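Local coordinates for protein sniffer CG10964-PA (Drosophila melanogaster, PDB 1SNY) that probably reduces carbonyl compounds with NADPH, as a member of the short-chain dehydrogenase/reductase family with a dinucleotide-binding Rossmann fold, at residues G36-L41 against E65-N70; K201-D206 against I212-L217; V222-G227 against L233-S238. All coordinates share one frame; numbering follows the deposited sequence. Where two conformers were deposited one is given.

In the fold
Following the chain from its N terminus, interaction 1 comes first: it sets helix 32-42 against helix 62-70, so that two successive crossovers of the parallel sheet meet over strands 50-55 and 74-78. Interaction 2 closes a short turn, where helix 187-207 leads into strand 213-217 and lies back on it, on the other side of the chain's centre. The chain then leaves that strand, and interaction 3 closes a small loop between residues 222-227, at the NADP, and the start of helix 235-248. The three contacts follow in series, none nested or crossed. Interactions 1 and 3 nevertheless touch, Val235 CG1 packing on Gly36 CA at 3.5 Å, whereas interaction 2 stays apart from both.

Interaction 1. Residues G36-L41 against E65-N70; sequences GLVKAL and EDLAKN
Val38 opens the contact with one methyl of its fork: CG1 comes to 4.2 Å from CD1 of Leu67 on the facing helix. That branch lies anti to the backbone N (chi1 178°), which carries it toward the neighbouring helix, while CG2 stays further from Leu67. The buried valine belongs to the underside of the helix as well, for its side chain also rests on Leu51 and Thr53 of strand 50-55 and on Ile74 of strand 74-78. Leu67 sits on Ile74 too, and one isoleucine therefore lies beneath both partners. Such a pair is a worked example of how a Rossmann fold is built: each helix is the crossover of a beta-alpha-beta unit, helix 32-42 joining strand 23-26 to 50-55 and helix 62-70 joining 50-55 to 74-78, and the two lie next to each other on one face of the parallel sheet. One residue further on, Lys39 uses its hydrocarbon rather than its charge. CG, beside the backbone N with chi1 -61°, meets Leu67 CD1 at 4.1 Å, and the lysine chain crosses the leucine at about a right angle. The same methyl thus touches both residues, the valine branch and the lysine methylene. Beyond CG the lysine is fully extended, which carries NZ past the leucine to a salt bridge with Glu63, nearer the start of the same partner helix; apolar stem and charged end are both engaged by helix 62-70. The backbones stay well separated, the nearest CA atoms, those of Lys39 and Leu67, being 8.4 Å apart, and no hydrogen bond joins the two segments.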
loop_
_atom_site.group_PDB
_atom_site.type_symbol
_atom_site.label_atom_id
_atom_site.label_comp_id
_atom_site.label_asym_id
_atom_site.label_seq_id
_atom_site.Cartn_x
_atom_site.Cartn_y
_atom_site.Cartn_z
ATOM N N GLY A 36 4.643 11.061 23.533
ATOM C CA GLY A 36 3.745 12.183 23.717
ATOM C C GLY A 36 2.356 11.717 24.093
ATOM O O GLY A 36 1.691 12.333 24.933
ATOM N N LEU A 37 1.919 10.624 23.471
ATOM C CA LEU A 37 0.601 10.067 23.742
ATOM C C LEU A 37 0.543 9.535 25.162
ATOM O O LEU A 37 -0.450 9.722 25.857
ATOM C CB LEU A 37 0.278 8.941 22.756
ATOM C CG LEU A 37 0.005 9.319 21.298
ATOM C CD1 LEU A 37 -0.176 8.049 20.479
ATOM C CD2 LEU A 37 -1.242 10.188 21.209
ATOM N N VAL A 38 1.607 8.858 25.588
ATOM C CA VAL A 38 1.662 8.316 26.944
ATOM C C VAL A 38 1.394 9.437 27.944
ATOM O O VAL A 38 0.492 9.338 28.774
ATOM C CB VAL A 38 3.046 7.703 27.256
ATOM C CG1 VAL A 38 3.085 7.203 28.689
ATOM C CG2 VAL A 38 3.339 6.570 26.300
ATOM N N LYS A 39 2.172 10.512 27.848
ATOM C CA LYS A 39 2.018 11.639 28.756
ATOM C C LYS A 39 0.623 12.246 28.695
ATOM O O LYS A 39 0.033 12.559 29.725
ATOM C CB LYS A 39 3.063 12.715 28.448
ATOM C CG LYS A 39 4.501 12.245 28.598
ATOM C CD LYS A 39 5.475 13.360 28.253
ATOM C CE LYS A 39 6.916 12.883 28.342
ATOM N NZ LYS A 39 7.870 13.941 27.900
ATOM N N ALA A 40 0.093 12.412 27.489
ATOM C CA ALA A 40 -1.237 12.987 27.331
ATOM C C ALA A 40 -2.301 12.080 27.943
ATOM O O ALA A 40 -3.313 12.558 28.451
ATOM C CB ALA A 40 -1.537 13.220 25.858
ATOM N N LEU A 41 -2.073 10.771 27.883
ATOM C CA LEU A 41 -3.021 9.813 28.439
ATOM C C LEU A 41 -3.065 9.965 29.951
ATOM O O LEU A 41 -4.131 9.885 30.568
ATOM C CB LEU A 41 -2.616 8.386 28.064
ATOM C CG LEU A 41 -2.876 7.992 26.606
ATOM C CD1 LEU A 41 -2.164 6.693 26.288
ATOM C CD2 LEU A 41 -4.376 7.863 26.374
ATOM N N GLU A 65 11.080 4.938 30.907
ATOM C CA GLU A 65 11.411 4.105 32.055
ATOM C C GLU A 65 11.208 4.905 33.341
ATOM O O GLU A 65 10.889 4.347 34.393
ATOM C CB GLU A 65 12.862 3.631 31.945
ATOM C CG GLU A 65 13.315 2.705 33.059
ATOM C CD GLU A 65 12.383 1.531 33.256
ATOM O OE1 GLU A 65 11.307 1.722 33.861
ATOM O OE2 GLU A 65 12.722 0.418 32.798
ATOM N N ASP A 66 11.390 6.218 33.242
ATOM C CA ASP A 66 11.222 7.107 34.381
ATOM C C ASP A 66 9.736 7.314 34.642
ATOM O O ASP A 66 9.293 7.321 35.790
ATOM C CB ASP A 66 11.899 8.442 34.109
ATOM N N LEU A 67 8.969 7.489 33.571
ATOM C CA LEU A 67 7.528 7.677 33.696
ATOM C C LEU A 67 6.928 6.440 34.347
ATOM O O LEU A 67 5.952 6.528 35.092
ATOM C CB LEU A 67 6.889 7.884 32.319
ATOM C CG LEU A 67 7.187 9.182 31.570
ATOM C CD1 LEU A 67 6.556 9.124 30.191
ATOM C CD2 LEU A 67 6.644 10.369 32.353
ATOM N N ALA A 68 7.524 5.287 34.056
ATOM C CA ALA A 68 7.065 4.016 34.603
ATOM C C ALA A 68 7.306 3.967 36.107
ATOM O O ALA A 68 6.427 3.580 36.879
ATOM C CB ALA A 68 7.795 2.865 33.925
ATOM N N LYS A 69 8.506 4.367 36.514
ATOM C CA LYS A 69 8.875 4.370 37.921
ATOM C C LYS A 69 8.040 5.358 38.730
ATOM O O LYS A 69 8.082 5.352 39.958
ATOM C CB LYS A 69 10.364 4.697 38.071
ATOM C CG LYS A 69 11.283 3.627 37.498
ATOM C CD LYS A 69 12.736 3.895 37.843
ATOM C CE LYS A 69 13.619 2.725 37.444
ATOM N NZ LYS A 69 15.041 2.945 37.828
ATOM N N ASN A 70 7.281 6.202 38.040
ATOM C CA ASN A 70 6.437 7.189 38.704
ATOM C C ASN A 70 4.952 6.908 38.506
ATOM O O ASN A 70 4.109 7.435 39.230
ATOM C CB ASN A 70 6.765 8.592 38.192
ATOM C CG ASN A 70 8.001 9.173 38.841
ATOM O OD1 ASN A 70 9.045 8.525 38.911
ATOM N ND2 ASN A 70 7.891 10.407 39.320
#

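Interaction 2. Residues K201-D206 against I212-L217; sequences KSLSVD and IMCVSL
Ser204 of helix 187-207 and Cys214 of strand 213-217 bring their backbones close, CA to CA 5.1 Å, so that one turn of the helix lies almost directly on the strand. The backbone takes part in the packing itself: Ser204 N lies 4.1 Å from Cys214 CB. Cys214 points toward the helix, and its side chain was modelled in two conformers; in the one with SG anti to the backbone N (chi1 -173°) the sulfur lies alongside Leu203. There Cys214 SG is 3.9 Å from Leu203 CB and equally far from Leu203 CD1, set against the stem and one branch of the leucine, though these two contacts are provisional. Ser204 offers the strand its CB, not its hydroxyl. With chi1 73°, Ser204 OG is wedged between the backbone N and the carbonyl carbon and bends back to donate to Lys201 O at 2.5 Å, tilted 17° from the carbonyl plane. That oxygen also accepts from Val205 N, and two donors of the helix's own share it. Near the end of the contact a water spans the gap, donating to Ser204 O at 2.7 Å and to Ile212 O at the same distance. The pair belongs to the helix-to-strand half of a crossover in the Rossmann fold, far from the cofactor. The same helix also meets the second subunit: Ser202 bonds to Asn181 and Asp206 to Tyr187 of that neighbouring subunit. Within the subunit itself, Asn254 OD1 accepts from Cys214 N. Apolar contact of the cysteine CB, and of the sulfur in this conformer, with Leu203 and Ser204 supplies the direct packing: with no direct hydrogen bond between the segments, the buried serine hydroxyl is satisfied within its own helix, and the polar link that remains runs through water.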
loop_
_atom_site.group_PDB
_atom_site.type_symbol
_atom_site.label_atom_id
_atom_site.label_comp_id
_atom_site.label_asym_id
_atom_site.label_seq_id
_atom_site.Cartn_x
_atom_site.Cartn_y
_atom_site.Cartn_z
ATOM N N LYS A 201 -9.468 0.173 6.393
ATOM C CA LYS A 201 -10.821 0.042 5.842
ATOM C C LYS A 201 -11.285 -1.408 5.931
ATOM O O LYS A 201 -12.385 -1.677 6.400
ATOM C CB LYS A 201 -10.864 0.533 4.386
ATOM C CG LYS A 201 -12.274 0.621 3.796
ATOM C CD LYS A 201 -13.133 1.617 4.571
ATOM C CE LYS A 201 -14.487 1.867 3.901
ATOM N NZ LYS A 201 -14.362 2.658 2.642
ATOM N N SER A 202 -10.453 -2.357 5.506
ATOM C CA SER A 202 -10.864 -3.759 5.590
ATOM C C SER A 202 -11.103 -4.200 7.028
ATOM O O SER A 202 -12.057 -4.928 7.307
ATOM C CB SER A 202 -9.836 -4.689 4.933
ATOM O OG SER A 202 -10.095 -4.819 3.548
ATOM N N LEU A 203 -10.242 -3.773 7.942
ATOM C CA LEU A 203 -10.439 -4.150 9.335
ATOM C C LEU A 203 -11.788 -3.616 9.841
ATOM O O LEU A 203 -12.492 -4.315 10.566
ATOM C CB LEU A 203 -9.300 -3.620 10.209
ATOM C CG LEU A 203 -7.949 -4.343 10.128
ATOM C CD1 LEU A 203 -6.874 -3.482 10.762
ATOM C CD2 LEU A 203 -8.046 -5.702 10.835
ATOM N N SER A 204 -12.156 -2.396 9.447
ATOM C CA SER A 204 -13.426 -1.807 9.899
ATOM C C SER A 204 -14.631 -2.650 9.484
ATOM O O SER A 204 -15.587 -2.819 10.257
ATOM C CB SER A 204 -13.595 -0.384 9.356
ATOM O OG SER A 204 -13.896 -0.396 7.968
ATOM N N VAL A 205 -14.585 -3.183 8.266
ATOM C CA VAL A 205 -15.668 -4.019 7.756
ATOM C C VAL A 205 -15.675 -5.383 8.442
ATOM O O VAL A 205 -16.708 -5.848 8.935
ATOM C CB VAL A 205 -15.531 -4.231 6.226
ATOM C CG1 VAL A 205 -16.638 -5.150 5.724
ATOM C CG2 VAL A 205 -15.581 -2.896 5.510
ATOM N N ASP A 206 -14.508 -6.018 8.489
ATOM C CA ASP A 206 -14.382 -7.337 9.093
ATOM C C ASP A 206 -14.656 -7.401 10.594
ATOM O O ASP A 206 -15.122 -8.423 11.094
ATOM C CB ASP A 206 -12.986 -7.921 8.819
ATOM C CG ASP A 206 -12.706 -8.114 7.336
ATOM O OD1 ASP A 206 -13.638 -7.957 6.521
ATOM O OD2 ASP A 206 -11.548 -8.428 6.984
ATOM N N ILE A 212 -15.846 -3.439 16.750
ATOM C CA ILE A 212 -14.517 -2.941 17.075
ATOM C C ILE A 212 -14.207 -1.859 16.049
ATOM O O ILE A 212 -14.192 -2.118 14.850
ATOM C CB ILE A 212 -13.440 -4.055 16.978
ATOM C CG1 ILE A 212 -13.732 -5.146 18.008
ATOM C CG2 ILE A 212 -12.047 -3.453 17.205
ATOM C CD1 ILE A 212 -12.810 -6.372 17.893
HETATM N N MSE A 213 -13.968 -0.649 16.531
HETATM C CA MSE A 213 -13.689 0.491 15.667
HETATM C C MSE A 213 -12.253 0.509 15.140
HETATM O O MSE A 213 -11.314 0.189 15.868
HETATM C CB MSE A 213 -13.974 1.784 16.445
HETATM C CG MSE A 213 -13.842 3.072 15.645
HETATM SE SE MSE A 213 -14.295 4.628 16.710
HETATM C CE MSE A 213 -12.556 4.985 17.465
ATOM N N CYS A 214 -12.086 0.853 13.866
ATOM C CA CYS A 214 -10.750 0.959 13.291
ATOM C C CYS A 214 -10.673 2.222 12.463
ATOM O O CYS A 214 -11.520 2.468 11.596
ATOM C CB CYS A 214 -10.393 -0.245 12.417
ATOM S SG CYS A 214 -8.648 -0.184 11.874
ATOM N N VAL A 215 -9.668 3.039 12.743
ATOM C CA VAL A 215 -9.508 4.278 12.014
ATOM C C VAL A 215 -8.044 4.578 11.793
ATOM O O VAL A 215 -7.191 4.182 12.593
ATOM C CB VAL A 215 -10.106 5.486 12.793
ATOM C CG1 VAL A 215 -11.563 5.214 13.174
ATOM C CG2 VAL A 215 -9.271 5.758 14.033
ATOM N N SER A 216 -7.756 5.262 10.692
ATOM C CA SER A 216 -6.401 5.695 10.405
ATOM C C SER A 216 -6.389 7.145 10.854
ATOM O O SER A 216 -7.358 7.878 10.630
ATOM C CB SER A 216 -6.096 5.637 8.909
ATOM O OG SER A 216 -5.857 4.307 8.492
ATOM N N LEU A 217 -5.305 7.568 11.481
ATOM C CA LEU A 217 -5.243 8.937 11.947
ATOM C C LEU A 217 -3.912 9.597 11.627
ATOM O O LEU A 217 -2.843 9.035 11.856
ATOM C CB LEU A 217 -5.527 8.979 13.463
ATOM C CG LEU A 217 -5.614 10.347 14.155
ATOM C CD1 LEU A 217 -6.599 10.266 15.313
ATOM C CD2 LEU A 217 -4.243 10.786 14.644
HETATM O O HOH W 1 -16.054 -2.003 12.835
#

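Interaction 3. Residues V222-G227 against L233-S238; sequences VKTDMG and LDVPTS. With NAP (NADP nicotinamide-adenine-dinucleotide phosphate), chain B.
A single beta bridge joins Val222 to Leu233, their CA atoms 4.6 Å apart, and Lys223 N donates to Leu233 O at 2.9 Å. Lys223 is the centre of an inverse gamma turn, Thr224 N bonding back to Val222 O, between the residues at the carboxamide and the phosphate. Val222 wedges both methyls into the helix start: CG1 lies against the Asp234 carbonyl, while CG2 is 3.3 Å from Ser238 OG, a hydroxyl bonded to Pro219 O. Asp234 is the N-cap of helix 235-248, its OD1 accepting from Thr237 N at 2.6 Å. Thr224 divides its two branches between protein and cofactor. Its side chain crosses that of Val235 at about a right angle, Thr224 CG2 lying 4.2 Å from Val235 CG2. Thr224 OG1, placed between the backbone N and the carbonyl carbon (chi1 62°), donates to O1N of the NADP phosphate at 2.6 Å and accepts a nearly straight bond (175°) from Gly227 N, an ST motif. A valine here would keep the packing branch but is likely to leave O1N without its donor and Gly227 N without its acceptor. Val222 N donates to the NADP carboxamide O7N at 3.0 Å, and the carboxamide nitrogen returns a weak bond to Val222 O. This two-way backbone grip on the nicotinamide amide, followed by a threonine on the phosphate, is characteristic of the cofactor loop in short-chain dehydrogenases/reductases.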
loop_
_atom_site.group_PDB
_atom_site.type_symbol
_atom_site.label_atom_id
_atom_site.label_comp_id
_atom_site.label_asym_id
_atom_site.label_seq_id
_atom_site.Cartn_x
_atom_site.Cartn_y
_atom_site.Cartn_z
ATOM N N VAL A 222 4.157 17.017 12.918
ATOM C CA VAL A 222 4.717 17.269 14.246
ATOM C C VAL A 222 6.243 17.270 14.285
ATOM O O VAL A 222 6.892 16.526 13.551
ATOM C CB VAL A 222 4.202 16.214 15.253
ATOM C CG1 VAL A 222 4.607 16.592 16.671
ATOM C CG2 VAL A 222 2.691 16.086 15.134
ATOM N N LYS A 223 6.802 18.098 15.165
ATOM C CA LYS A 223 8.249 18.220 15.304
ATOM C C LYS A 223 8.935 17.099 16.080
ATOM O O LYS A 223 9.363 17.295 17.216
ATOM C CB LYS A 223 8.612 19.556 15.959
ATOM C CG LYS A 223 8.306 20.777 15.119
ATOM C CD LYS A 223 8.909 22.029 15.736
ATOM C CE LYS A 223 8.380 22.274 17.142
ATOM N NZ LYS A 223 8.985 23.491 17.758
ATOM N N THR A 224 9.041 15.927 15.463
ATOM C CA THR A 224 9.718 14.792 16.084
ATOM C C THR A 224 10.932 14.507 15.210
ATOM O O THR A 224 11.189 15.237 14.253
ATOM C CB THR A 224 8.837 13.535 16.097
ATOM O OG1 THR A 224 8.549 13.145 14.746
ATOM C CG2 THR A 224 7.538 13.803 16.843
ATOM N N ASP A 225 11.676 13.450 15.523
ATOM C CA ASP A 225 12.843 13.109 14.722
ATOM C C ASP A 225 12.432 12.869 13.268
ATOM O O ASP A 225 13.194 13.154 12.341
ATOM C CB ASP A 225 13.544 11.869 15.290
ATOM C CG ASP A 225 14.135 12.114 16.672
ATOM O OD1 ASP A 225 14.784 13.167 16.864
ATOM O OD2 ASP A 225 13.964 11.252 17.564
HETATM N N MSE A 226 11.221 12.354 13.069
HETATM C CA MSE A 226 10.717 12.095 11.723
HETATM C C MSE A 226 10.115 13.356 11.112
HETATM O O MSE A 226 10.392 13.695 9.962
HETATM C CB MSE A 226 9.652 10.993 11.746
HETATM C CG MSE A 226 9.040 10.714 10.375
HETATM SE SE MSE A 226 7.671 9.334 10.378
HETATM C CE MSE A 226 8.819 7.806 10.672
ATOM N N GLY A 227 9.291 14.049 11.889
ATOM C CA GLY A 227 8.652 15.259 11.402
ATOM C C GLY A 227 9.613 16.396 11.111
ATOM O O GLY A 227 9.380 17.190 10.194
ATOM N N LEU A 233 3.449 21.809 14.340
ATOM C CA LEU A 233 2.940 21.328 15.618
ATOM C C LEU A 233 4.030 20.716 16.495
ATOM O O LEU A 233 5.000 20.147 15.994
ATOM C CB LEU A 233 1.845 20.285 15.384
ATOM C CG LEU A 233 0.595 20.703 14.602
ATOM C CD1 LEU A 233 -0.270 19.475 14.342
ATOM C CD2 LEU A 233 -0.186 21.751 15.384
ATOM N N ASP A 234 3.865 20.847 17.808
ATOM C CA ASP A 234 4.811 20.266 18.749
ATOM C C ASP A 234 4.173 18.964 19.230
ATOM O O ASP A 234 3.025 18.676 18.893
ATOM C CB ASP A 234 5.065 21.215 19.928
ATOM C CG ASP A 234 3.808 21.523 20.716
ATOM O OD1 ASP A 234 3.149 20.574 21.184
ATOM O OD2 ASP A 234 3.485 22.719 20.871
ATOM N N VAL A 235 4.904 18.177 20.010
ATOM C CA VAL A 235 4.377 16.903 20.490
ATOM C C VAL A 235 3.130 16.999 21.380
ATOM O O VAL A 235 2.118 16.351 21.105
ATOM C CB VAL A 235 5.468 16.103 21.239
ATOM C CG1 VAL A 235 4.915 14.762 21.683
ATOM C CG2 VAL A 235 6.674 15.907 20.334
ATOM N N PRO A 236 3.185 17.801 22.460
ATOM C CA PRO A 236 2.029 17.937 23.358
ATOM C C PRO A 236 0.764 18.447 22.666
ATOM O O PRO A 236 -0.343 17.993 22.961
ATOM C CB PRO A 236 2.532 18.913 24.419
ATOM C CG PRO A 236 3.995 18.626 24.468
ATOM C CD PRO A 236 4.342 18.531 22.998
ATOM N N THR A 237 0.934 19.393 21.748
ATOM C CA THR A 237 -0.197 19.962 21.026
ATOM C C THR A 237 -0.889 18.897 20.185
ATOM O O THR A 237 -2.118 18.772 20.201
ATOM C CB THR A 237 0.253 21.108 20.098
ATOM O OG1 THR A 237 0.894 22.129 20.873
ATOM C CG2 THR A 237 -0.945 21.708 19.372
ATOM N N SER A 238 -0.094 18.132 19.444
ATOM C CA SER A 238 -0.636 17.084 18.593
ATOM C C SER A 238 -1.240 15.959 19.418
ATOM O O SER A 238 -2.431 15.670 19.305
ATOM C CB SER A 238 0.456 16.516 17.680
ATOM O OG SER A 238 -0.046 15.441 16.905
HETATM P PA NAP B . 9.869 8.658 15.459
HETATM O O1A NAP B . 10.857 8.224 14.553
HETATM O O2A NAP B . 10.041 9.749 16.494
HETATM O O5B NAP B . 9.316 7.407 16.289
HETATM C C5B NAP B . 9.077 6.147 15.608
HETATM C C4B NAP B . 8.804 5.199 16.817
HETATM O O4B NAP B . 8.522 3.844 16.233
HETATM C C3B NAP B . 10.027 4.942 17.753
HETATM O O3B NAP B . 9.506 4.787 19.082
HETATM C C2B NAP B . 10.636 3.683 17.173
HETATM O O2B NAP B . 11.490 2.936 18.028
HETATM C C1B NAP B . 9.386 2.870 16.767
HETATM N N9A NAP B . 9.780 1.834 15.827
HETATM C C8A NAP B . 10.300 1.885 14.549
HETATM N N7A NAP B . 10.546 0.694 14.016
HETATM C C5A NAP B . 10.159 -0.186 15.016
HETATM C C6A NAP B . 10.186 -1.592 15.045
HETATM N N6A NAP B . 10.616 -2.426 14.064
HETATM N N1A NAP B . 9.718 -2.214 16.218
HETATM C C2A NAP B . 9.249 -1.457 17.305
HETATM N N3A NAP B . 9.216 -0.070 17.302
HETATM C C4A NAP B . 9.681 0.518 16.136
HETATM O O3 NAP B . 8.588 9.093 14.644
HETATM P PN NAP B . 7.194 9.700 15.060
HETATM O O1N NAP B . 7.025 11.042 14.480
HETATM O O2N NAP B . 7.117 9.597 16.543
HETATM O O5D NAP B . 6.182 8.731 14.321
HETATM C C5D NAP B . 5.039 8.165 15.051
HETATM C C4D NAP B . 4.030 7.669 14.031
HETATM O O4D NAP B . 3.358 8.801 13.420
HETATM C C3D NAP B . 4.613 6.849 12.835
HETATM O O3D NAP B . 3.754 5.728 12.515
HETATM C C2D NAP B . 4.698 7.890 11.729
HETATM O O2D NAP B . 4.740 7.334 10.434
HETATM C C1D NAP B . 3.478 8.698 11.962
HETATM N N1N NAP B . 3.498 10.108 11.516
HETATM C C2N NAP B . 4.397 11.115 11.994
HETATM C C3N NAP B . 4.269 12.405 11.456
HETATM C C7N NAP B . 5.205 13.523 11.934
HETATM O O7N NAP B . 5.041 14.618 11.429
HETATM N N7N NAP B . 6.123 13.300 12.835
HETATM C C4N NAP B . 3.254 12.717 10.441
HETATM C C5N NAP B . 2.394 11.678 10.009
HETATM C C6N NAP B . 2.503 10.365 10.535
HETATM P P2B NAP B . 13.114 3.166 18.101
HETATM O O1X NAP B . 13.318 4.397 18.990
HETATM O O2X NAP B . 13.554 1.888 18.734
HETATM O O3X NAP B . 13.604 3.410 16.681
#